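Local coordinates for phenylacetic acid degradation protein PaaI (Thermus thermophilus HB8, PDB 1WLU), which adopts the hot dog fold, binds coenzyme A and probably hydrolyses acyl-CoA thioesters, in keeping with a role in phenylacetic acid degradation, at residues A84-L89 with A94-E99; S49-A54 with A108-T113. All coordinates share one frame; numbering follows the deposited sequence.

Interaction 1 of 2, residues A84-L89 with A94-E99; sequences AVEVNL and ATYRVE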
ATOM      1  N   ALA A  84       3.487 -11.982 -12.963  1.00 12.51           N
ATOM      2  CA  ALA A  84       4.334 -10.865 -12.562  1.00 11.56           C
ATOM      3  C   ALA A  84       5.066 -10.221 -13.730  1.00 13.06           C
ATOM      4  O   ALA A  84       5.673 -10.909 -14.551  1.00 13.63           O
ATOM      5  CB  ALA A  84       5.344 -11.335 -11.516  1.00 13.18           C
ATOM      6  N   VAL A  85       4.992  -8.897 -13.797  1.00 12.52           N
ATOM      7  CA  VAL A  85       5.669  -8.132 -14.836  1.00 13.33           C
ATOM      8  C   VAL A  85       6.429  -6.993 -14.167  1.00 13.91           C
ATOM      9  O   VAL A  85       6.017  -6.476 -13.129  1.00 14.08           O
ATOM     10  CB  VAL A  85       4.680  -7.544 -15.870  1.00 14.36           C
ATOM     11  CG1 VAL A  85       3.905  -8.662 -16.545  1.00 15.42           C
ATOM     12  CG2 VAL A  85       3.737  -6.559 -15.202  1.00 16.41           C
ATOM     13  N   GLU A  86       7.543  -6.603 -14.772  1.00 13.36           N
ATOM     14  CA  GLU A  86       8.383  -5.544 -14.233  1.00 12.99           C
ATOM     15  C   GLU A  86       7.861  -4.158 -14.596  1.00 13.97           C
ATOM     16  O   GLU A  86       7.614  -3.867 -15.767  1.00 15.72           O
ATOM     17  CB  GLU A  86       9.801  -5.726 -14.760  1.00 14.26           C
ATOM     18  CG  GLU A  86      10.868  -4.985 -14.001  1.00 15.03           C
ATOM     19  CD  GLU A  86      12.240  -5.411 -14.455  1.00 15.51           C
ATOM     20  OE1 GLU A  86      12.672  -4.967 -15.540  1.00 16.94           O
ATOM     21  OE2 GLU A  86      12.871  -6.210 -13.738  1.00 15.62           O
ATOM     22  N   VAL A  87       7.703  -3.312 -13.582  1.00 13.11           N
ATOM     23  CA  VAL A  87       7.202  -1.950 -13.764  1.00 14.78           C
ATOM     24  C   VAL A  87       8.354  -0.948 -13.769  1.00 14.24           C
ATOM     25  O   VAL A  87       8.355   0.014 -14.538  1.00 14.95           O
ATOM     26  CB  VAL A  87       6.205  -1.581 -12.630  1.00 16.18           C
ATOM     27  CG1 VAL A  87       5.765  -0.133 -12.764  1.00 18.91           C
ATOM     28  CG2 VAL A  87       4.993  -2.506 -12.681  1.00 19.02           C
ATOM     29  N   ASN A  88       9.333  -1.177 -12.903  1.00 13.29           N
ATOM     30  CA  ASN A  88      10.494  -0.303 -12.814  1.00 13.18           C
ATOM     31  C   ASN A  88      11.697  -1.068 -12.303  1.00 13.88           C
ATOM     32  O   ASN A  88      11.585  -1.874 -11.379  1.00 13.88           O
ATOM     33  CB  ASN A  88      10.233   0.862 -11.858  1.00 14.31           C
ATOM     34  CG  ASN A  88      11.462   1.732 -11.665  1.00 14.01           C
ATOM     35  OD1 ASN A  88      11.792   2.551 -12.521  1.00 16.25           O
ATOM     36  ND2 ASN A  88      12.157   1.540 -10.549  1.00 14.76           N
ATOM     37  N   LEU A  89      12.849  -0.816 -12.913  1.00 14.57           N
ATOM     38  CA  LEU A  89      14.086  -1.449 -12.490  1.00 14.61           C
ATOM     39  C   LEU A  89      15.114  -0.351 -12.244  1.00 15.37           C
ATOM     40  O   LEU A  89      15.558   0.319 -13.178  1.00 16.81           O
ATOM     41  CB  LEU A  89      14.605  -2.416 -13.559  1.00 15.17           C
ATOM     42  CG  LEU A  89      15.899  -3.163 -13.210  1.00 15.48           C
ATOM     43  CD1 LEU A  89      15.695  -3.998 -11.955  1.00 16.74           C
ATOM     44  CD2 LEU A  89      16.311  -4.052 -14.376  1.00 17.58           C
ATOM     45  N   ALA A  94      13.434  -2.266  -7.261  1.00 13.33           N
ATOM     46  CA  ALA A  94      12.674  -2.625  -8.453  1.00 12.78           C
ATOM     47  C   ALA A  94      11.229  -2.853  -8.033  1.00 13.14           C
ATOM     48  O   ALA A  94      10.962  -3.257  -6.901  1.00 13.16           O
ATOM     49  CB  ALA A  94      13.251  -3.887  -9.101  1.00 13.25           C
ATOM     50  N   THR A  95      10.300  -2.591  -8.946  1.00 12.88           N
ATOM     51  CA  THR A  95       8.883  -2.744  -8.653  1.00 12.70           C
ATOM     52  C   THR A  95       8.199  -3.617  -9.697  1.00 12.57           C
ATOM     53  O   THR A  95       8.495  -3.526 -10.891  1.00 12.68           O
ATOM     54  CB  THR A  95       8.208  -1.359  -8.582  1.00 12.05           C
ATOM     55  OG1 THR A  95       8.813  -0.603  -7.526  1.00 12.44           O
ATOM     56  CG2 THR A  95       6.712  -1.491  -8.317  1.00 13.55           C
ATOM     57  N   TYR A  96       7.286  -4.464  -9.227  1.00 12.06           N
ATOM     58  CA  TYR A  96       6.560  -5.389 -10.085  1.00 11.99           C
ATOM     59  C   TYR A  96       5.066  -5.372  -9.829  1.00 11.98           C
ATOM     60  O   TYR A  96       4.619  -5.122  -8.708  1.00 13.32           O
ATOM     61  CB  TYR A  96       7.071  -6.821  -9.861  1.00 12.96           C
ATOM     62  CG  TYR A  96       8.537  -6.980 -10.157  1.00 12.31           C
ATOM     63  CD1 TYR A  96       9.504  -6.486  -9.280  1.00 12.88           C
ATOM     64  CD2 TYR A  96       8.960  -7.509 -11.374  1.00 12.97           C
ATOM     65  CE1 TYR A  96      10.853  -6.498  -9.617  1.00 14.18           C
ATOM     66  CE2 TYR A  96      10.308  -7.527 -11.722  1.00 13.06           C
ATOM     67  CZ  TYR A  96      11.244  -7.013 -10.842  1.00 14.41           C
ATOM     68  OH  TYR A  96      12.569  -6.958 -11.209  1.00 15.29           O
ATOM     69  N   ARG A  97       4.303  -5.634 -10.884  1.00 12.15           N
ATOM     70  CA  ARG A  97       2.854  -5.727 -10.792  1.00 13.00           C
ATOM     71  C   ARG A  97       2.531  -7.197 -11.005  1.00 13.26           C
ATOM     72  O   ARG A  97       3.043  -7.822 -11.936  1.00 13.98           O
ATOM     73  CB  ARG A  97       2.159  -4.902 -11.880  1.00 14.87           C
ATOM     74  CG  ARG A  97       0.715  -5.352 -12.114  1.00 18.56           C
ATOM     75  CD  ARG A  97      -0.087  -4.408 -12.992  1.00 21.60           C
ATOM     76  NE  ARG A  97       0.572  -4.103 -14.257  1.00 24.48           N
ATOM     77  CZ  ARG A  97       1.255  -2.987 -14.495  1.00 25.01           C
ATOM     78  NH1 ARG A  97       1.372  -2.060 -13.551  1.00 24.43           N
ATOM     79  NH2 ARG A  97       1.820  -2.797 -15.679  1.00 26.28           N
ATOM     80  N   VAL A  98       1.694  -7.752 -10.139  1.00 11.77           N
ATOM     81  CA  VAL A  98       1.317  -9.149 -10.258  1.00 12.16           C
ATOM     82  C   VAL A  98      -0.195  -9.294 -10.301  1.00 12.97           C
ATOM     83  O   VAL A  98      -0.890  -8.982  -9.332  1.00 13.39           O
ATOM     84  CB  VAL A  98       1.868  -9.987  -9.080  1.00 12.22           C
ATOM     85  CG1 VAL A  98       1.557 -11.462  -9.304  1.00 12.86           C
ATOM     86  CG2 VAL A  98       3.373  -9.784  -8.950  1.00 14.83           C
ATOM     87  N   GLU A  99      -0.704  -9.750 -11.437  1.00 12.66           N
ATOM     88  CA  GLU A  99      -2.134  -9.956 -11.593  1.00 13.04           C
ATOM     89  C   GLU A  99      -2.480 -11.388 -11.208  1.00 13.23           C
ATOM     90  O   GLU A  99      -1.857 -12.336 -11.688  1.00 13.95           O
ATOM     91  CB  GLU A  99      -2.553  -9.687 -13.039  1.00 13.84           C
ATOM     92  CG  GLU A  99      -2.619  -8.206 -13.388  1.00 15.98           C
ATOM     93  CD  GLU A  99      -2.990  -7.958 -14.835  1.00 20.21           C
ATOM     94  OE1 GLU A  99      -3.627  -8.841 -15.446  1.00 22.22           O
ATOM     95  OE2 GLU A  99      -2.654  -6.872 -15.355  1.00 23.55           O
TER
HETATM   96  O   HOH W   1      11.358   0.339  -8.151  1.00 14.25           O

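Interaction 2 of 2, residues S49-A54 with A108-T113; sequences SAFALA and ALFTGT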
ATOM      1  N   SER A  49       5.155 -15.318  -4.684  1.00 13.59           N
ATOM      2  CA  SER A  49       6.075 -16.273  -5.295  1.00 13.98           C
ATOM      3  C   SER A  49       6.440 -15.843  -6.717  1.00 13.60           C
ATOM      4  O   SER A  49       7.602 -15.931  -7.114  1.00 13.99           O
ATOM      5  CB  SER A  49       5.461 -17.675  -5.298  1.00 14.37           C
ATOM      6  OG  SER A  49       5.299 -18.155  -3.972  1.00 15.77           O
ATOM      7  N   ALA A  50       5.454 -15.379  -7.482  1.00 12.60           N
ATOM      8  CA  ALA A  50       5.714 -14.917  -8.844  1.00 12.22           C
ATOM      9  C   ALA A  50       6.590 -13.662  -8.773  1.00 13.11           C
ATOM     10  O   ALA A  50       7.505 -13.480  -9.574  1.00 13.55           O
ATOM     11  CB  ALA A  50       4.401 -14.612  -9.551  1.00 12.42           C
ATOM     12  N   PHE A  51       6.288 -12.806  -7.800  1.00 12.24           N
ATOM     13  CA  PHE A  51       7.017 -11.565  -7.537  1.00 12.17           C
ATOM     14  C   PHE A  51       8.482 -11.886  -7.219  1.00 12.44           C
ATOM     15  O   PHE A  51       9.401 -11.263  -7.759  1.00 12.62           O
ATOM     16  CB  PHE A  51       6.320 -10.869  -6.355  1.00 12.36           C
ATOM     17  CG  PHE A  51       7.100  -9.750  -5.717  1.00 12.07           C
ATOM     18  CD1 PHE A  51       7.429  -8.601  -6.428  1.00 14.74           C
ATOM     19  CD2 PHE A  51       7.412  -9.810  -4.363  1.00 14.49           C
ATOM     20  CE1 PHE A  51       8.044  -7.525  -5.793  1.00 16.75           C
ATOM     21  CE2 PHE A  51       8.029  -8.738  -3.720  1.00 13.35           C
ATOM     22  CZ  PHE A  51       8.342  -7.595  -4.439  1.00 15.70           C
ATOM     23  N   ALA A  52       8.688 -12.872  -6.352  1.00 12.59           N
ATOM     24  CA  ALA A  52      10.029 -13.289  -5.961  1.00 14.10           C
ATOM     25  C   ALA A  52      10.831 -13.806  -7.149  1.00 14.58           C
ATOM     26  O   ALA A  52      11.978 -13.409  -7.356  1.00 14.42           O
ATOM     27  CB  ALA A  52       9.940 -14.369  -4.892  1.00 15.24           C
ATOM     28  N   LEU A  53      10.228 -14.693  -7.931  1.00 13.94           N
ATOM     29  CA  LEU A  53      10.923 -15.248  -9.083  1.00 14.60           C
ATOM     30  C   LEU A  53      11.237 -14.184 -10.131  1.00 14.71           C
ATOM     31  O   LEU A  53      12.365 -14.104 -10.623  1.00 15.21           O
ATOM     32  CB  LEU A  53      10.101 -16.385  -9.698  1.00 15.73           C
ATOM     33  CG  LEU A  53      10.028 -17.648  -8.832  1.00 17.27           C
ATOM     34  CD1 LEU A  53       9.155 -18.689  -9.511  1.00 19.13           C
ATOM     35  CD2 LEU A  53      11.432 -18.200  -8.597  1.00 21.21           C
ATOM     36  N   ALA A  54      10.252 -13.356 -10.468  1.00 14.02           N
ATOM     37  CA  ALA A  54      10.475 -12.314 -11.463  1.00 14.59           C
ATOM     38  C   ALA A  54      11.580 -11.354 -11.032  1.00 14.48           C
ATOM     39  O   ALA A  54      12.484 -11.045 -11.805  1.00 15.13           O
ATOM     40  CB  ALA A  54       9.187 -11.538 -11.715  1.00 13.69           C
ATOM     41  N   ALA A 108      -7.302 -10.579  -7.977  1.00 12.93           N
ATOM     42  CA  ALA A 108      -6.572  -9.674  -7.095  1.00 11.65           C
ATOM     43  C   ALA A 108      -5.427  -9.017  -7.843  1.00 11.84           C
ATOM     44  O   ALA A 108      -5.013  -9.486  -8.904  1.00 12.64           O
ATOM     45  CB  ALA A 108      -6.032 -10.440  -5.884  1.00 12.74           C
ATOM     46  N   LEU A 109      -4.928  -7.922  -7.281  1.00 11.90           N
ATOM     47  CA  LEU A 109      -3.813  -7.185  -7.860  1.00 12.13           C
ATOM     48  C   LEU A 109      -2.766  -6.987  -6.773  1.00 12.44           C
ATOM     49  O   LEU A 109      -3.065  -6.474  -5.694  1.00 12.12           O
ATOM     50  CB  LEU A 109      -4.273  -5.819  -8.372  1.00 14.05           C
ATOM     51  CG  LEU A 109      -3.159  -4.924  -8.927  1.00 14.09           C
ATOM     52  CD1 LEU A 109      -2.605  -5.532 -10.205  1.00 16.24           C
ATOM     53  CD2 LEU A 109      -3.705  -3.529  -9.197  1.00 16.39           C
ATOM     54  N   PHE A 110      -1.539  -7.389  -7.074  1.00 12.54           N
ATOM     55  CA  PHE A 110      -0.419  -7.282  -6.147  1.00 12.38           C
ATOM     56  C   PHE A 110       0.592  -6.301  -6.733  1.00 12.19           C
ATOM     57  O   PHE A 110       0.887  -6.334  -7.925  1.00 13.70           O
ATOM     58  CB  PHE A 110       0.174  -8.692  -5.960  1.00 12.18           C
ATOM     59  CG  PHE A 110       1.464  -8.748  -5.180  1.00 12.89           C
ATOM     60  CD1 PHE A 110       2.654  -8.274  -5.729  1.00 13.53           C
ATOM     61  CD2 PHE A 110       1.505  -9.373  -3.935  1.00 12.87           C
ATOM     62  CE1 PHE A 110       3.866  -8.430  -5.052  1.00 14.29           C
ATOM     63  CE2 PHE A 110       2.712  -9.533  -3.253  1.00 15.07           C
ATOM     64  CZ  PHE A 110       3.891  -9.062  -3.816  1.00 14.19           C
ATOM     65  N   THR A 111       1.091  -5.406  -5.890  1.00 11.17           N
ATOM     66  CA  THR A 111       2.078  -4.417  -6.302  1.00 12.05           C
ATOM     67  C   THR A 111       3.201  -4.517  -5.278  1.00 12.66           C
ATOM     68  O   THR A 111       2.963  -4.354  -4.085  1.00 14.43           O
ATOM     69  CB  THR A 111       1.482  -2.994  -6.268  1.00 14.00           C
ATOM     70  OG1 THR A 111       0.236  -2.977  -6.977  1.00 15.43           O
ATOM     71  CG2 THR A 111       2.440  -2.002  -6.919  1.00 15.92           C
ATOM     72  N   GLY A 112       4.421  -4.787  -5.726  1.00 12.42           N
ATOM     73  CA  GLY A 112       5.507  -4.920  -4.772  1.00 12.68           C
ATOM     74  C   GLY A 112       6.834  -4.333  -5.197  1.00 12.72           C
ATOM     75  O   GLY A 112       7.153  -4.280  -6.384  1.00 12.21           O
ATOM     76  N   THR A 113       7.603  -3.886  -4.211  1.00 12.07           N
ATOM     77  CA  THR A 113       8.913  -3.307  -4.457  1.00 12.54           C
ATOM     78  C   THR A 113       9.958  -4.075  -3.668  1.00 12.96           C
ATOM     79  O   THR A 113       9.752  -4.403  -2.498  1.00 12.45           O
ATOM     80  CB  THR A 113       8.943  -1.829  -4.044  1.00 12.03           C
ATOM     81  OG1 THR A 113       8.086  -1.086  -4.917  1.00 13.27           O
ATOM     82  CG2 THR A 113      10.361  -1.269  -4.130  1.00 13.63           C
TER

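Interaction 1 of 2, residues A84-L89 with A94-E99
Arg-97, Tyr-96 and Val-87 bury more surface than any other residues in this contact between two antiparallel strands of a beta hairpin in the hot dog sheet. Around Val-85 and Arg-97 the pairing is regular. Val-85 N reaches Arg-97 O at 2.9 Å, and Arg-97 N returns a bond to Val-85 O. A classic beta bulge follows. Val-87 N and Asn-88 N both donate to Thr-95 O, at 2.8 Å from Val-87 N, and approach from the same face of its carbonyl plane. The side chain of Val-87 crosses that of Arg-97 at about a right angle. Val-87 CG2 lies over one face of the Arg-97 guanidinium, 3.8 Å from Arg-97 NH1. The Arg-97 chain bends at chi3 (52°), which turns the group back over the valine. Leu-106 of the second subunit packs on Val-87. On the other face of the sheet, Tyr-96 and Glu-86 lie side by side and point the same way. Glu-86 CG is 3.5 Å from Tyr-96 CE2, and the carboxylate and ring planes are 63° apart. The carboxylate has its stronger partner in Arg-58: Glu-86 OE2 forms a salt bridge with Arg-58 NE. Tyr-96 OH also makes a weak hydrogen bond to Glu-86 OE2, 2.7 Å away.

Interaction 2 of 2, residues S49-A54 with A108-T113
Phe-51 meets Phe-110 where the helix 40-56 lies against the sheet. The two side chains cross at about a right angle. In Phe-51, CG is anti to the backbone N (chi1 166°), and this sends the ring out from the helix toward the strand. Phe-110 has a similar first torsion, with CG likewise anti to the backbone N, and its ring reaches back toward the helix. The leading atoms of Phe-110 are CE1 and CZ. Phe-110 CE1 sits over one face of the Phe-51 ring, offset toward the rim, and is 3.6 Å from Phe-51 CG. Phe-110 CZ comes equally close to Phe-51 CD2, at 3.6 Å. The ring planes are 56° apart and the centroids 5.1 Å apart. The pair is therefore oblique, neither a parallel stack nor a T-shape. This is the core of the hot dog fold, in which a long central helix is wrapped by an antiparallel sheet. The local axes of helix and strand are 39° apart. The far end of the Phe-51 ring reaches the strand backbone beyond Phe-110. Phe-51 CE1 lies 3.4 Å from Gly-112 O, and Phe-51 CZ is 3.7 Å from Gly-112 C. Gly-112 has no side chain, so the ring can come this close to the main chain. Thr-113 C lies at the edge of the same ring, in its plane. The CB of Thr-113 is directed away from the helix, and Thr-113 OG1 hydrogen-bonds Thr-95 OG1 on the next strand. Around the pair, Cys-66 touches both phenylalanines, and the ring of Tyr-44 meets that of Phe-110.

In the fold
Interactions 1 and 2 share one sheet, and their centres are 7 Å apart. Strands 93-102 and 105-116 are neighbours in it. Val-98 N is 2.7 Å from Phe-110 O, a probable hydrogen bond. Tyr-96 also packs on Phe-51, so the hairpin and the helix meet directly. Both interactions touch the second subunit. Each also lies near residues that bind CoA in another structure of this protein; CoA is not bound to this chain. In interaction 1, Asn-88 ND2 hydrogen-bonds Ser-90 OG. In interaction 2 the side chain of Phe-51 is about 4 Å from that of Ala-63 at their nearest atoms, and about 4 Å from a bound glycerol, probably from the crystallisation liquor.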